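Local structure of adhesion G-protein coupled receptor G6 (Danio rerio, 6V55) at residues S194-N197 with F198-S202. The protein is an adhesion G-protein coupled receptor linked to myelination, whose calcium-binding extracellular region probably mediates cell adhesion and helps control signalling. Sequence-based numbering, arbitrary orientation.
Sequences SVDN and FLTSS. Unlike the reference sequence in segment 198-202: Phe198 (reference Leu).
Asp196 and Thr200 reach for each other across a tight turn, their side chains slanting past one another, with OD2 of the carboxylate making the nearer approach. The CA-CB bond of Asp196 leads away from the chain that follows, but with CG anti to the backbone N (chi1 -155°) the carboxylate sits beside the carbonyl carbon, where OD2 comes within 3.4 Å of Thr200 OG1, a weak hydrogen bond donated by the threonine. Thr200 CB is almost as near, 3.5 Å from the same OD2. The stronger partner of that oxygen is the backbone N of Met184, so OD2 ties the turn to the neighbouring loop as well. The backbone N of Asp196 itself donates to Ser194 OG at 3.1 Å, closing an ST turn at the end of strand 191-194.

The bend itself is held by Val195 O, which accepts from Phe198 N at 3.1 Å and, weakly, from Leu199 N. The first is the i to i+3 bond of a beta turn. Val195 and Leu199 put their apolar branches together, CG2 to CG at 4.4 Å, and both pack on Phe177 of strand 173-180; Val195 also touches Ile222 and Val224, and Leu199 touches Phe226, in strand 221-226 of a second sheet. Phe198, which differs from the reference sequence, lays its ring obliquely by the preceding peptide, with CD1 3.4 Å from Asn197 O, and stacks on Phe231.

Cutting Asp196 back to an alanine would probably leave Met184 N and Thr200 OG1 without the acceptor they share. The turn thus pairs a polar side, where one carboxylate oxygen, probably charged, joins two parts of the chain, with an apolar side tucked against the sheets of this pentaxin-family domain.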
loop_
_atom_site.group_PDB
_atom_site.type_symbol
_atom_site.label_atom_id
_atom_site.label_comp_id
_atom_site.label_asym_id
_atom_site.label_seq_id
_atom_site.Cartn_x
_atom_site.Cartn_y
_atom_site.Cartn_z
ATOM N N SER A 194 -52.898 -1.346 -31.624
ATOM C CA SER A 194 -52.565 -2.701 -31.207
ATOM C C SER A 194 -51.327 -3.189 -31.947
ATOM O O SER A 194 -51.213 -3.037 -33.168
ATOM C CB SER A 194 -53.732 -3.650 -31.451
ATOM O OG SER A 194 -53.242 -4.945 -31.767
ATOM N N VAL A 195 -50.383 -3.749 -31.200
ATOM C CA VAL A 195 -49.195 -4.330 -31.809
ATOM C C VAL A 195 -49.249 -5.846 -31.663
ATOM O O VAL A 195 -48.201 -6.509 -31.688
ATOM C CB VAL A 195 -47.912 -3.767 -31.174
ATOM C CG1 VAL A 195 -47.693 -2.348 -31.640
ATOM C CG2 VAL A 195 -47.973 -3.852 -29.660
ATOM N N ASP A 196 -50.473 -6.404 -31.533
ATOM C CA ASP A 196 -50.632 -7.784 -31.074
ATOM C C ASP A 196 -50.184 -8.813 -32.103
ATOM O O ASP A 196 -49.693 -9.878 -31.710
ATOM C CB ASP A 196 -52.072 -8.077 -30.643
ATOM C CG ASP A 196 -52.143 -9.218 -29.623
ATOM O OD1 ASP A 196 -52.422 -10.380 -30.022
ATOM O OD2 ASP A 196 -51.859 -8.954 -28.426
ATOM N N ASN A 197 -50.243 -8.475 -33.396
ATOM C CA ASN A 197 -49.768 -9.347 -34.468
ATOM C C ASN A 197 -48.251 -9.502 -34.502
ATOM O O ASN A 197 -47.762 -10.339 -35.268
ATOM C CB ASN A 197 -50.219 -8.817 -35.833
ATOM C CG ASN A 197 -51.563 -8.124 -35.778
ATOM O OD1 ASN A 197 -51.656 -6.949 -35.390
ATOM N ND2 ASN A 197 -52.618 -8.842 -36.185
ATOM N N PHE A 198 -47.491 -8.688 -33.755
ATOM C CA PHE A 198 -46.036 -8.773 -33.780
ATOM C C PHE A 198 -45.430 -9.157 -32.435
ATOM O O PHE A 198 -44.227 -9.445 -32.387
ATOM C CB PHE A 198 -45.409 -7.441 -34.241
ATOM C CG PHE A 198 -46.081 -6.800 -35.445
ATOM C CD1 PHE A 198 -46.419 -7.539 -36.583
ATOM C CD2 PHE A 198 -46.322 -5.429 -35.454
ATOM C CE1 PHE A 198 -47.026 -6.933 -37.663
ATOM C CE2 PHE A 198 -46.917 -4.818 -36.549
ATOM C CZ PHE A 198 -47.267 -5.573 -37.642
ATOM N N LEU A 199 -46.228 -9.158 -31.361
ATOM C CA LEU A 199 -45.847 -9.581 -30.015
ATOM C C LEU A 199 -47.120 -9.704 -29.190
ATOM O O LEU A 199 -48.073 -8.963 -29.418
ATOM C CB LEU A 199 -44.904 -8.594 -29.312
ATOM C CG LEU A 199 -45.335 -7.266 -28.687
ATOM C CD1 LEU A 199 -45.883 -7.408 -27.247
ATOM C CD2 LEU A 199 -44.191 -6.295 -28.752
ATOM N N THR A 200 -47.121 -10.603 -28.198
ATOM C CA THR A 200 -48.176 -10.582 -27.180
ATOM C C THR A 200 -47.644 -11.141 -25.865
ATOM O O THR A 200 -46.477 -11.547 -25.756
ATOM C CB THR A 200 -49.423 -11.369 -27.586
ATOM O OG1 THR A 200 -50.382 -11.290 -26.521
ATOM C CG2 THR A 200 -49.050 -12.833 -27.822
ATOM N N SER A 201 -48.543 -11.201 -24.860
ATOM C CA SER A 201 -48.252 -11.522 -23.460
ATOM C C SER A 201 -47.886 -12.985 -23.226
ATOM O O SER A 201 -47.656 -13.358 -22.073
ATOM C CB SER A 201 -49.452 -11.218 -22.557
ATOM O OG SER A 201 -50.185 -10.084 -22.943
ATOM N N SER A 202 -47.890 -13.843 -24.255
ATOM C CA SER A 202 -47.270 -15.160 -24.146
ATOM C C SER A 202 -45.756 -15.053 -24.140
ATOM O O SER A 202 -45.085 -16.002 -23.724
ATOM C CB SER A 202 -47.716 -16.071 -25.296
ATOM O OG SER A 202 -49.127 -16.090 -25.444
#